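Local coordinates for mandelate racemase/muconate lactonizing protein (Alicyclobacillus acidocaldarius LAA1, PDB 3QLD) that is of unknown function but has the two-domain build of the enolase superfamily, a capping domain set against a modified TIM barrel, at residues A[70-75]-A[99-104]; A[93-98]-A[106-111]; A[30-35]-A[62-67]; A[272-277]-A[281-286]. All blocks are in the same frame, centred on the assembly; numbering follows the deposited sequence. Where two conformers were deposited one is given.

Contact 1: residues A[70-75]-A[99-104]; sequences HHLVPR and RDVRGN. With SO4 (sulfate ion), chain D; SO4 (sulfate ion), chain E.
R75 reaches across to D100 because chi1 of -84° puts its CG opposite the carbonyl carbon and the chain then runs extended to NE; D100, with CG between its own backbone N and carbonyl carbon, turns its carboxylate back to meet it. The two groups come from opposite directions and join side-on in a salt bridge. R75 NE gives its N-H to D100 OD1 at 3.1 Å, on the syn side, while R75 NH2 reaches D100 OD2 at 3.2 Å from above the carboxylate plane. The two planes are 36° apart, so the grip is twisted. The third nitrogen, R75 NH1, turns back to its own helix and bonds H71 O at 3.0 Å, close to the guanidinium plane. With all three nitrogens engaged, the rotation of the group is fixed.

V101 is the apolar floor. Its CG2 sits over one guanidinium face, toward the rim, and also touches L72 CD2 at 3.7 Å, where the two side chains cross at about a right angle. Further along the loop, N104 ND2 bonds R102 O at 2.9 Å. A sulfate, probably from the crystallisation liquor, takes the N-H of G103 at its O2 (3.0 Å from G103 N) and is also held by the R102 guanidinium.

The second subunit adds to the contact: its E53 makes a salt bridge with R75 NH2 and accepts from H71 ND1, so the positive charge of R75 is probably balanced by two acids. Helix 61-80 is salt-bridged here to the loop before helix 105-123 of the capping domain, at the subunit interface.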
loop_
_atom_site.group_PDB
_atom_site.type_symbol
_atom_site.label_atom_id
_atom_site.label_comp_id
_atom_site.label_asym_id
_atom_site.label_seq_id
_atom_site.Cartn_x
_atom_site.Cartn_y
_atom_site.Cartn_z
ATOM N N HIS A 70 -17.354 -3.654 -0.647
ATOM C CA HIS A 70 -17.470 -4.421 0.575
ATOM C C HIS A 70 -16.920 -3.695 1.802
ATOM O O HIS A 70 -17.138 -4.175 2.918
ATOM C CB HIS A 70 -16.868 -5.840 0.382
ATOM C CG HIS A 70 -17.601 -6.661 -0.637
ATOM N ND1 HIS A 70 -18.861 -7.186 -0.392
ATOM C CD2 HIS A 70 -17.285 -7.027 -1.905
ATOM C CE1 HIS A 70 -19.270 -7.859 -1.449
ATOM N NE2 HIS A 70 -18.352 -7.752 -2.398
ATOM N N HIS A 71 -16.236 -2.553 1.624
ATOM C CA HIS A 71 -15.613 -1.875 2.735
ATOM C C HIS A 71 -15.855 -0.382 2.889
ATOM O O HIS A 71 -16.297 0.085 3.978
ATOM C CB HIS A 71 -14.093 -2.124 2.721
ATOM C CG HIS A 71 -13.764 -3.572 2.744
ATOM N ND1 HIS A 71 -13.637 -4.272 3.930
ATOM C CD2 HIS A 71 -13.743 -4.500 1.745
ATOM C CE1 HIS A 71 -13.436 -5.560 3.655
ATOM N NE2 HIS A 71 -13.525 -5.731 2.342
ATOM N N LEU A 72 -15.571 0.359 1.820
ATOM C CA LEU A 72 -15.667 1.812 1.878
ATOM C C LEU A 72 -17.114 2.315 1.786
ATOM O O LEU A 72 -17.512 3.099 2.631
ATOM C CB LEU A 72 -14.775 2.482 0.808
ATOM C CG LEU A 72 -13.309 2.086 0.819
ATOM C CD1 LEU A 72 -12.569 3.111 -0.089
ATOM C CD2 LEU A 72 -12.777 2.148 2.231
ATOM N N VAL A 73 -17.898 1.806 0.832
ATOM C CA VAL A 73 -19.314 2.265 0.724
ATOM C C VAL A 73 -20.104 1.952 1.988
ATOM O O VAL A 73 -20.830 2.854 2.501
ATOM C CB VAL A 73 -19.969 1.858 -0.628
ATOM C CG1 VAL A 73 -21.484 2.249 -0.675
ATOM C CG2 VAL A 73 -19.217 2.547 -1.722
ATOM N N PRO A 74 -19.924 0.749 2.587
ATOM C CA PRO A 74 -20.616 0.519 3.863
ATOM C C PRO A 74 -20.207 1.482 4.952
ATOM O O PRO A 74 -21.056 1.961 5.734
ATOM C CB PRO A 74 -20.225 -0.916 4.208
ATOM C CG PRO A 74 -20.165 -1.548 2.839
ATOM C CD PRO A 74 -19.324 -0.510 2.093
ATOM N N ARG A 75 -18.940 1.834 4.987
ATOM C CA ARG A 75 -18.440 2.743 6.009
ATOM C C ARG A 75 -19.004 4.116 5.804
ATOM O O ARG A 75 -19.251 4.836 6.805
ATOM C CB ARG A 75 -16.915 2.818 6.015
ATOM C CG ARG A 75 -16.251 1.671 6.839
ATOM C CD ARG A 75 -14.750 1.829 6.585
ATOM N NE ARG A 75 -13.997 0.907 7.406
ATOM C CZ ARG A 75 -13.846 -0.394 7.166
ATOM N NH1 ARG A 75 -14.443 -0.962 6.117
ATOM N NH2 ARG A 75 -13.108 -1.136 8.026
ATOM N N ARG A 99 -11.482 6.872 8.372
ATOM C CA ARG A 99 -10.201 7.135 9.048
ATOM C C ARG A 99 -9.497 5.836 9.496
ATOM O O ARG A 99 -8.290 5.856 9.633
ATOM C CB ARG A 99 -10.373 8.089 10.242
ATOM C CG ARG A 99 -11.223 7.446 11.375
ATOM C CD ARG A 99 -11.905 8.496 12.232
ATOM N NE ARG A 99 -12.450 7.939 13.472
ATOM C CZ ARG A 99 -13.362 8.553 14.233
ATOM N NH1 ARG A 99 -13.859 9.740 13.873
ATOM N NH2 ARG A 99 -13.794 7.977 15.351
ATOM N N ASP A 100 -10.228 4.735 9.709
ATOM C CA ASP A 100 -9.617 3.464 10.135
ATOM C C ASP A 100 -9.079 2.606 9.011
ATOM O O ASP A 100 -8.553 1.555 9.290
ATOM C CB ASP A 100 -10.586 2.578 10.900
ATOM C CG ASP A 100 -11.763 2.046 10.044
ATOM O OD1 ASP A 100 -12.277 2.778 9.153
ATOM O OD2 ASP A 100 -12.241 0.908 10.291
ATOM N N VAL A 101 -9.306 2.988 7.766
ATOM C CA VAL A 101 -8.725 2.267 6.599
ATOM C C VAL A 101 -7.248 2.686 6.389
ATOM O O VAL A 101 -6.920 3.903 6.269
ATOM C CB VAL A 101 -9.515 2.564 5.323
ATOM C CG1 VAL A 101 -8.824 1.954 4.115
ATOM C CG2 VAL A 101 -10.984 2.028 5.456
ATOM N N ARG A 102 -6.362 1.702 6.256
ATOM C CA ARG A 102 -5.008 2.000 5.791
ATOM C C ARG A 102 -4.904 1.988 4.299
ATOM O O ARG A 102 -5.552 1.183 3.626
ATOM C CB ARG A 102 -3.981 1.049 6.400
ATOM C CG ARG A 102 -4.275 0.665 7.833
ATOM C CD ARG A 102 -4.037 1.755 8.900
ATOM N NE ARG A 102 -3.082 2.741 8.445
ATOM C CZ ARG A 102 -1.850 2.892 8.923
ATOM N NH1 ARG A 102 -1.404 2.130 9.938
ATOM N NH2 ARG A 102 -1.071 3.832 8.393
ATOM N N GLY A 103 -4.083 2.895 3.784
ATOM C CA GLY A 103 -3.807 2.999 2.356
ATOM C C GLY A 103 -5.088 3.113 1.564
ATOM O O GLY A 103 -6.052 3.824 2.011
ATOM N N ASN A 104 -5.119 2.408 0.438
ATOM C CA ASN A 104 -6.327 2.379 -0.462
ATOM C C ASN A 104 -6.736 3.778 -0.866
ATOM O O ASN A 104 -7.933 4.120 -0.932
ATOM C CB ASN A 104 -7.479 1.664 0.241
ATOM C CG ASN A 104 -7.199 0.139 0.344
ATOM O OD1 ASN A 104 -7.378 -0.587 -0.654
ATOM N ND2 ASN A 104 -6.760 -0.320 1.516
HETATM S S SO4 D . -1.977 5.184 5.354
HETATM O O1 SO4 D . -1.021 4.120 5.030
HETATM O O2 SO4 D . -3.179 4.660 5.993
HETATM O O3 SO4 D . -1.366 6.098 6.311
HETATM O O4 SO4 D . -2.343 5.925 4.141
HETATM S S SO4 E . -18.789 -8.191 -6.440
HETATM O O1 SO4 E . -19.412 -7.043 -7.124
HETATM O O2 SO4 E . -17.366 -7.978 -6.163
HETATM O O3 SO4 E . -19.468 -8.419 -5.151
HETATM O O4 SO4 E . -18.933 -9.354 -7.333
#

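Contact 2: residues A[93-98]-A[106-111]; sequences TVCEAL and MSVAAI
L98 and V108 make the tight part of this contact, the methyl CD1 of L98 sitting 3.9 Å from CG2 of V108 and equally close to V108 CG1. With its CG opposite the carbonyl carbon (chi1 -53°), L98 sends that methyl against the fork of the valine, and the two side chains run antiparallel where they pass. The same methyl approaches CB of I111, one turn further along helix 105-123. One leucine thus touches both V108 and I111 on the helix face that looks toward the 93-98 loop.

Away from L98 the packing slackens. C95 SG lies 4.2 Å from V108 CG1, and both residues are partly exposed, so this side lies nearer solvent. At the other end V94 CG2 stands loosely against I111 CG2. I111 was modelled in two conformers, so the details of its contacts with both L98 and V94 are doubtful; V94 also rests on E112 and V115 of the same helix. On the solvent side E96 is exposed and takes no part in the packing; its OE1 bonds W79 NE1 of helix 61-80.

Backbone polar groups have other partners. The 93-98 backbone is coiled by bonds three residues back, such as A97 N to V94 O at 2.9 Å, and at the start of helix 105-123 the E59 carboxylate accepts the amide N-H groups of M106 and S107. Between the two segments themselves the chemistry is therefore purely apolar: aliphatic carbons and one sulfur hold the loop against the helix by shape and burial, with no directional bond to fix its register.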
loop_
_atom_site.group_PDB
_atom_site.type_symbol
_atom_site.label_atom_id
_atom_site.label_comp_id
_atom_site.label_asym_id
_atom_site.label_seq_id
_atom_site.Cartn_x
_atom_site.Cartn_y
_atom_site.Cartn_z
ATOM N N THR A 93 -15.007 16.838 5.726
ATOM C CA THR A 93 -14.857 15.923 6.797
ATOM C C THR A 93 -15.147 14.473 6.427
ATOM O O THR A 93 -15.105 13.591 7.283
ATOM C CB THR A 93 -15.731 16.337 7.957
ATOM O OG1 THR A 93 -17.097 16.110 7.638
ATOM C CG2 THR A 93 -15.527 17.854 8.276
ATOM N N VAL A 94 -15.476 14.226 5.177
ATOM C CA VAL A 94 -15.938 12.894 4.784
ATOM C C VAL A 94 -14.839 11.833 5.023
ATOM O O VAL A 94 -15.166 10.688 5.370
ATOM C CB VAL A 94 -16.616 12.877 3.358
ATOM C CG1 VAL A 94 -15.663 13.295 2.336
ATOM C CG2 VAL A 94 -17.148 11.510 3.039
ATOM N N CYS A 95 -13.555 12.186 4.916
ATOM C CA CYS A 95 -12.504 11.183 5.178
ATOM C C CYS A 95 -12.497 10.603 6.602
ATOM O O CYS A 95 -11.903 9.520 6.858
ATOM C CB CYS A 95 -11.120 11.648 4.746
ATOM S SG CYS A 95 -11.005 11.795 2.951
ATOM N N GLU A 96 -13.218 11.255 7.511
ATOM C CA GLU A 96 -13.346 10.721 8.833
ATOM C C GLU A 96 -14.216 9.452 8.842
ATOM O O GLU A 96 -14.027 8.573 9.712
ATOM C CB GLU A 96 -13.796 11.811 9.832
ATOM C CG GLU A 96 -15.166 11.631 10.502
ATOM C CD GLU A 96 -15.782 12.990 10.924
ATOM O OE1 GLU A 96 -16.976 13.010 11.335
ATOM O OE2 GLU A 96 -15.059 14.028 10.837
ATOM N N ALA A 97 -15.102 9.284 7.864
ATOM C CA ALA A 97 -15.857 8.006 7.775
ATOM C C ALA A 97 -14.892 6.839 7.535
ATOM O O ALA A 97 -15.217 5.679 7.822
ATOM C CB ALA A 97 -16.826 8.036 6.645
ATOM N N LEU A 98 -13.746 7.167 6.948
ATOM C CA LEU A 98 -12.804 6.140 6.453
ATOM C C LEU A 98 -11.488 6.184 7.223
ATOM O O LEU A 98 -10.486 5.578 6.779
ATOM C CB LEU A 98 -12.546 6.340 4.967
ATOM C CG LEU A 98 -13.804 6.407 4.082
ATOM C CD1 LEU A 98 -13.415 6.706 2.589
ATOM C CD2 LEU A 98 -14.636 5.142 4.186
HETATM N N MSE A 106 -6.647 5.592 -3.624
HETATM C CA MSE A 106 -7.434 5.865 -4.830
HETATM C C MSE A 106 -8.925 5.519 -4.657
HETATM O O MSE A 106 -9.807 6.219 -5.216
HETATM C CB MSE A 106 -6.833 5.166 -6.061
HETATM C CG MSE A 106 -5.436 5.701 -6.429
HETATM SE SE MSE A 106 -4.635 4.453 -7.677
HETATM C CE MSE A 106 -2.970 5.375 -8.041
ATOM N N SER A 107 -9.200 4.460 -3.894
ATOM C CA SER A 107 -10.593 4.074 -3.531
ATOM C C SER A 107 -11.200 5.102 -2.567
ATOM O O SER A 107 -12.345 5.586 -2.785
ATOM C CB SER A 107 -10.627 2.653 -2.920
ATOM O OG SER A 107 -10.505 1.798 -4.009
ATOM N N VAL A 108 -10.416 5.502 -1.574
ATOM C CA VAL A 108 -10.852 6.510 -0.625
ATOM C C VAL A 108 -11.171 7.806 -1.376
ATOM O O VAL A 108 -12.218 8.444 -1.134
ATOM C CB VAL A 108 -9.768 6.738 0.485
ATOM C CG1 VAL A 108 -10.010 8.056 1.220
ATOM C CG2 VAL A 108 -9.826 5.591 1.538
ATOM N N ALA A 109 -10.276 8.184 -2.269
ATOM C CA ALA A 109 -10.406 9.422 -3.040
ATOM C C ALA A 109 -11.690 9.413 -3.876
ATOM O O ALA A 109 -12.319 10.489 -4.122
ATOM C CB ALA A 109 -9.261 9.517 -3.983
ATOM N N ALA A 110 -12.070 8.235 -4.399
ATOM C CA ALA A 110 -13.285 8.223 -5.215
ATOM C C ALA A 110 -14.532 8.615 -4.379
ATOM O O ALA A 110 -15.405 9.367 -4.837
ATOM C CB ALA A 110 -13.449 6.895 -5.981
ATOM N N ILE A 111 -14.599 8.118 -3.155
ATOM C CA ILE A 111 -15.647 8.520 -2.245
ATOM C C ILE A 111 -15.594 10.028 -2.000
ATOM O O ILE A 111 -16.568 10.778 -2.309
ATOM C CB ILE A 111 -15.518 7.753 -0.927
ATOM C CG1 ILE A 111 -15.654 6.259 -1.221
ATOM C CG2 ILE A 111 -16.564 8.246 0.110
ATOM C CD1 ILE A 111 -17.055 5.894 -1.738
#

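Contact 3: residues A[30-35]-A[62-67]; sequences QAILVQ and DTAWVM. With SO4 (sulfate ion), chain E.
I32 and W65 pack a helix onto a sheet: strand 25-38 belongs to the antiparallel sheet of the capping domain, and helix 61-80 packs against it.

The apolar contacts all run through I32. Its CG1 lies opposite the carbonyl carbon (chi1 -69°) and the chain continues extended, so CD1 is pushed out toward the helix like a probe. It comes to 3.6 Å from the backbone N of W65, touches the W65 ring atom CE3 at 3.9 Å, and meets A64 CB at 4.1 Å. The methyl lies near the indole plane at the ring edge, so the tryptophan receives it edgewise and not on a face. W65 also leans on L8 and R10 of the neighbouring strand 3-15, while A64 also touches C48 and S107.

The polar ties between these elements are indirect. R10 makes a salt bridge with D62 OD1 and also bonds Q30 OE1, linking the beginning of each segment through the neighbouring strand 3-15. D62 OD2 accepts from H71 of the second subunit, which draws this end of the helix into the dimer.

The last kind is a hydrogen bond to an anion. A sulfate, probably from the crystallisation liquor and shared with H70 and with H384 of the C-terminal histidine tag, sits beside the far edge of the indole, where W65 NE1 donates to its O1 at 2.9 Å in a nearly straight bond of 171°.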
loop_
_atom_site.group_PDB
_atom_site.type_symbol
_atom_site.label_atom_id
_atom_site.label_comp_id
_atom_site.label_asym_id
_atom_site.label_seq_id
_atom_site.Cartn_x
_atom_site.Cartn_y
_atom_site.Cartn_z
ATOM N N GLN A 30 -9.931 0.338 -18.503
ATOM C CA GLN A 30 -10.884 0.036 -17.449
ATOM C C GLN A 30 -10.926 1.189 -16.471
ATOM O O GLN A 30 -9.906 1.809 -16.113
ATOM C CB GLN A 30 -10.552 -1.237 -16.680
ATOM C CG GLN A 30 -10.531 -2.509 -17.564
ATOM C CD GLN A 30 -10.267 -3.754 -16.704
ATOM O OE1 GLN A 30 -10.959 -4.015 -15.708
ATOM N NE2 GLN A 30 -9.239 -4.493 -17.065
ATOM N N ALA A 31 -12.122 1.496 -16.030
ATOM C CA ALA A 31 -12.302 2.606 -15.130
ATOM C C ALA A 31 -13.445 2.316 -14.193
ATOM O O ALA A 31 -14.337 1.526 -14.551
ATOM C CB ALA A 31 -12.574 3.894 -15.979
ATOM N N ILE A 32 -13.472 2.939 -13.011
ATOM C CA ILE A 32 -14.647 2.801 -12.086
ATOM C C ILE A 32 -15.210 4.203 -11.837
ATOM O O ILE A 32 -14.420 5.125 -11.403
ATOM C CB ILE A 32 -14.249 2.194 -10.726
ATOM C CG1 ILE A 32 -13.856 0.710 -10.857
ATOM C CG2 ILE A 32 -15.440 2.233 -9.737
ATOM C CD1 ILE A 32 -13.286 0.162 -9.475
ATOM N N LEU A 33 -16.485 4.426 -12.172
ATOM C CA LEU A 33 -17.131 5.700 -11.737
ATOM C C LEU A 33 -18.031 5.552 -10.562
ATOM O O LEU A 33 -18.776 4.553 -10.445
ATOM C CB LEU A 33 -17.879 6.342 -12.908
ATOM C CG LEU A 33 -17.082 6.575 -14.203
ATOM C CD1 LEU A 33 -18.022 7.237 -15.263
ATOM C CD2 LEU A 33 -15.948 7.531 -13.918
ATOM N N VAL A 34 -17.979 6.538 -9.666
ATOM C CA VAL A 34 -18.802 6.558 -8.481
ATOM C C VAL A 34 -19.892 7.582 -8.732
ATOM O O VAL A 34 -19.609 8.708 -9.173
ATOM C CB VAL A 34 -17.988 6.957 -7.278
ATOM C CG1 VAL A 34 -18.843 7.064 -6.059
ATOM C CG2 VAL A 34 -16.856 5.879 -7.028
ATOM N N GLN A 35 -21.127 7.149 -8.509
ATOM C CA GLN A 35 -22.292 8.066 -8.670
ATOM C C GLN A 35 -23.058 8.099 -7.392
ATOM O O GLN A 35 -23.476 7.042 -6.876
ATOM C CB GLN A 35 -23.151 7.633 -9.872
ATOM C CG GLN A 35 -24.591 8.315 -9.906
ATOM C CD GLN A 35 -25.445 7.724 -11.043
ATOM O OE1 GLN A 35 -25.279 6.558 -11.374
ATOM N NE2 GLN A 35 -26.340 8.560 -11.682
ATOM N N ASP A 62 -9.543 -4.264 -10.029
ATOM C CA ASP A 62 -10.173 -5.389 -9.366
ATOM C C ASP A 62 -10.265 -5.191 -7.867
ATOM O O ASP A 62 -11.319 -5.473 -7.220
ATOM C CB ASP A 62 -9.366 -6.690 -9.650
ATOM C CG ASP A 62 -9.722 -7.356 -10.963
ATOM O OD1 ASP A 62 -10.787 -7.073 -11.567
ATOM O OD2 ASP A 62 -8.899 -8.175 -11.406
ATOM N N THR A 63 -9.178 -4.743 -7.287
ATOM C CA THR A 63 -9.112 -4.615 -5.859
ATOM C C THR A 63 -9.864 -3.360 -5.385
ATOM O O THR A 63 -10.517 -3.416 -4.342
ATOM C CB THR A 63 -7.680 -4.633 -5.293
ATOM O OG1 THR A 63 -6.912 -3.592 -5.892
ATOM C CG2 THR A 63 -6.997 -6.035 -5.603
ATOM N N ALA A 64 -9.793 -2.290 -6.181
ATOM C CA ALA A 64 -10.550 -1.079 -5.842
ATOM C C ALA A 64 -12.090 -1.377 -5.863
ATOM O O ALA A 64 -12.858 -0.895 -5.044
ATOM C CB ALA A 64 -10.171 0.103 -6.881
ATOM N N TRP A 65 -12.524 -2.186 -6.805
ATOM C CA TRP A 65 -13.958 -2.506 -6.904
ATOM C C TRP A 65 -14.412 -3.165 -5.614
ATOM O O TRP A 65 -15.387 -2.747 -4.956
ATOM C CB TRP A 65 -14.161 -3.426 -8.120
ATOM C CG TRP A 65 -15.628 -3.848 -8.254
ATOM C CD1 TRP A 65 -16.235 -5.025 -7.788
ATOM C CD2 TRP A 65 -16.664 -3.062 -8.830
ATOM N NE1 TRP A 65 -17.606 -4.983 -8.073
ATOM C CE2 TRP A 65 -17.880 -3.804 -8.722
ATOM C CE3 TRP A 65 -16.679 -1.792 -9.463
ATOM C CZ2 TRP A 65 -19.100 -3.322 -9.237
ATOM C CZ3 TRP A 65 -17.888 -1.330 -9.977
ATOM C CH2 TRP A 65 -19.067 -2.092 -9.865
ATOM N N VAL A 66 -13.686 -4.192 -5.153
ATOM C CA VAL A 66 -14.130 -4.863 -3.919
ATOM C C VAL A 66 -13.937 -4.053 -2.674
ATOM O O VAL A 66 -14.653 -4.209 -1.718
ATOM C CB VAL A 66 -13.504 -6.340 -3.730
ATOM C CG1 VAL A 66 -13.946 -7.225 -4.870
ATOM C CG2 VAL A 66 -12.001 -6.319 -3.634
HETATM N N MSE A 67 -12.887 -3.237 -2.646
HETATM C CA MSE A 67 -12.669 -2.300 -1.562
HETATM C C MSE A 67 -13.921 -1.379 -1.497
HETATM O O MSE A 67 -14.466 -1.144 -0.408
HETATM C CB MSE A 67 -11.330 -1.556 -1.845
HETATM C CG MSE A 67 -10.857 -0.485 -0.823
HETATM SE SE MSE A 67 -10.783 -0.990 1.051
HETATM C CE MSE A 67 -9.909 -2.629 0.755
HETATM S S SO4 E . -18.789 -8.191 -6.440
HETATM O O1 SO4 E . -19.412 -7.043 -7.124
HETATM O O2 SO4 E . -17.366 -7.978 -6.163
HETATM O O3 SO4 E . -19.468 -8.419 -5.151
HETATM O O4 SO4 E . -18.933 -9.354 -7.333
#

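Contact 4: residues A[272-277]-A[281-286]; sequences GRLGGF and LRALDV. With SO4 (sulfate ion), chain C.
F277, whose carbonyl O meets L281, turns its ring away from the 281-286 segment and packs edge-to-face with both H308 and W116. The other flat group, the R282 guanidinium, has a sulfate near its plane at the edge. NH1 of R282 makes only a weak bond to sulfate O3; the approach of NH2 to the same oxygen is too short to trust. R105, R253 and the amide N-H of V252 also hold this anion.

Between the segments, L281 N gives its hydrogen to F277 O at 2.9 Å, nearly straight at 164°. L281 CG rests 3.5 Å from the same oxygen. Deeper in, L274 CD1 touches A283 CB at 4.1 Å, so the short helix 271-274 leans on helix 277-289.

The corner joining these helices is glycine-rich. G275 has positive phi and ends helix 271-274 in a Schellman motif, with G275 N bonded to G272 O at 3.2 Å; G276 follows at the N-cap of helix 277-289, which leads to barrel strand 293-296. The chemistry is thus divided: a first-turn backbone bond starts the barrel helix, and a methyl-to-methyl touch accompanies the packing of the preceding turn on it.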
loop_
_atom_site.group_PDB
_atom_site.type_symbol
_atom_site.label_atom_id
_atom_site.label_comp_id
_atom_site.label_asym_id
_atom_site.label_seq_id
_atom_site.Cartn_x
_atom_site.Cartn_y
_atom_site.Cartn_z
ATOM N N GLY A 272 -6.320 11.625 -7.011
ATOM C CA GLY A 272 -6.763 10.263 -6.667
ATOM C C GLY A 272 -5.653 9.495 -5.955
ATOM O O GLY A 272 -5.880 8.833 -4.956
ATOM N N ARG A 273 -4.421 9.636 -6.426
ATOM C CA ARG A 273 -3.288 8.869 -5.825
ATOM C C ARG A 273 -3.114 9.367 -4.376
ATOM O O ARG A 273 -2.745 8.631 -3.472
ATOM C CB ARG A 273 -2.010 9.146 -6.670
ATOM C CG ARG A 273 -0.768 8.268 -6.310
ATOM C CD ARG A 273 0.596 8.729 -7.050
ATOM N NE ARG A 273 1.195 9.899 -6.364
ATOM C CZ ARG A 273 1.338 11.115 -6.895
ATOM N NH1 ARG A 273 0.983 11.356 -8.152
ATOM N NH2 ARG A 273 1.879 12.099 -6.153
ATOM N N LEU A 274 -3.383 10.650 -4.146
ATOM C CA LEU A 274 -3.146 11.242 -2.811
ATOM C C LEU A 274 -4.252 11.026 -1.809
ATOM O O LEU A 274 -4.059 11.231 -0.621
ATOM C CB LEU A 274 -2.760 12.737 -2.943
ATOM C CG LEU A 274 -1.415 12.958 -3.604
ATOM C CD1 LEU A 274 -1.296 14.457 -3.959
ATOM C CD2 LEU A 274 -0.347 12.528 -2.568
ATOM N N GLY A 275 -5.440 10.580 -2.279
ATOM C CA GLY A 275 -6.565 10.435 -1.374
ATOM C C GLY A 275 -7.687 11.473 -1.515
ATOM O O GLY A 275 -8.640 11.484 -0.678
ATOM N N GLY A 276 -7.630 12.287 -2.561
ATOM C CA GLY A 276 -8.763 13.168 -2.842
ATOM C C GLY A 276 -8.394 14.638 -2.836
ATOM O O GLY A 276 -7.197 15.022 -2.815
ATOM N N PHE A 277 -9.431 15.472 -2.809
ATOM C CA PHE A 277 -9.216 16.933 -2.932
ATOM C C PHE A 277 -8.604 17.491 -1.659
ATOM O O PHE A 277 -7.664 18.266 -1.732
ATOM C CB PHE A 277 -10.522 17.660 -3.281
ATOM C CG PHE A 277 -10.995 17.491 -4.712
ATOM C CD1 PHE A 277 -10.187 17.846 -5.791
ATOM C CD2 PHE A 277 -12.288 17.086 -4.988
ATOM C CE1 PHE A 277 -10.620 17.740 -7.104
ATOM C CE2 PHE A 277 -12.738 16.981 -6.316
ATOM C CZ PHE A 277 -11.920 17.291 -7.367
ATOM N N LEU A 281 -5.015 19.460 -1.290
ATOM C CA LEU A 281 -4.784 20.814 -0.660
ATOM C C LEU A 281 -3.722 20.737 0.437
ATOM O O LEU A 281 -2.876 21.636 0.511
ATOM C CB LEU A 281 -6.093 21.407 -0.082
ATOM C CG LEU A 281 -7.116 21.689 -1.195
ATOM C CD1 LEU A 281 -8.511 22.055 -0.638
ATOM C CD2 LEU A 281 -6.602 22.712 -2.160
ATOM N N ARG A 282 -3.788 19.715 1.305
ATOM C CA ARG A 282 -2.730 19.501 2.317
ATOM C C ARG A 282 -1.336 19.271 1.753
ATOM O O ARG A 282 -0.363 19.813 2.303
ATOM C CB ARG A 282 -3.053 18.402 3.311
ATOM C CG ARG A 282 -4.242 18.737 4.196
ATOM C CD ARG A 282 -4.530 17.708 5.255
ATOM N NE ARG A 282 -5.014 16.442 4.681
ATOM C CZ ARG A 282 -4.298 15.323 4.705
ATOM N NH1 ARG A 282 -4.773 14.205 4.162
ATOM N NH2 ARG A 282 -3.107 15.321 5.308
ATOM N N ALA A 283 -1.228 18.503 0.662
ATOM C CA ALA A 283 0.047 18.322 -0.045
ATOM C C ALA A 283 0.594 19.619 -0.628
ATOM O O ALA A 283 1.816 19.856 -0.621
ATOM C CB ALA A 283 -0.072 17.283 -1.203
ATOM N N LEU A 284 -0.287 20.452 -1.183
ATOM C CA LEU A 284 0.184 21.696 -1.767
ATOM C C LEU A 284 0.711 22.666 -0.672
ATOM O O LEU A 284 1.651 23.411 -0.918
ATOM C CB LEU A 284 -0.922 22.365 -2.580
ATOM C CG LEU A 284 -1.323 21.640 -3.858
ATOM C CD1 LEU A 284 -2.318 22.452 -4.705
ATOM C CD2 LEU A 284 -0.085 21.253 -4.690
ATOM N N ASP A 285 0.079 22.650 0.495
ATOM C CA ASP A 285 0.530 23.454 1.650
ATOM C C ASP A 285 1.951 23.084 1.962
ATOM O O ASP A 285 2.821 23.952 2.053
ATOM C CB ASP A 285 -0.309 23.186 2.914
ATOM C CG ASP A 285 -1.516 24.078 2.984
ATOM O OD1 ASP A 285 -1.577 25.031 2.180
ATOM O OD2 ASP A 285 -2.426 23.836 3.822
ATOM N N VAL A 286 2.161 21.791 2.164
ATOM C CA VAL A 286 3.481 21.283 2.539
ATOM C C VAL A 286 4.514 21.496 1.436
ATOM O O VAL A 286 5.680 21.831 1.749
ATOM C CB VAL A 286 3.453 19.782 2.994
ATOM C CG1 VAL A 286 4.922 19.214 3.219
ATOM C CG2 VAL A 286 2.650 19.605 4.283
HETATM S S SO4 C . -1.670 11.875 5.079
HETATM O O1 SO4 C . -2.443 10.690 5.445
HETATM O O2 SO4 C . -1.878 12.177 3.668
HETATM O O3 SO4 C . -2.143 13.047 5.811
HETATM O O4 SO4 C . -0.268 11.599 5.407
#

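How the contacts relate
Contacts 1 to 3 are all in the capping domain, and contact 4 belongs to the barrel. Helix 61-80 serves contacts 1 and 3, which share one sulfate and the second subunit; contact 2 lies against the next helix, 105-123, and L72 packs on its S107 and V108. Contacts 2, 3 and 4 are buried; 2 and 3 are apolar between their segments, and 4 adds a backbone bond. Contact 1, whose centre lies about 21 Å from the centre of the chain, is partly buried and carries the only salt bridge made between paired segments. One place where the two domains meet is A109 of contact 2 against G275 and G276 of contact 4.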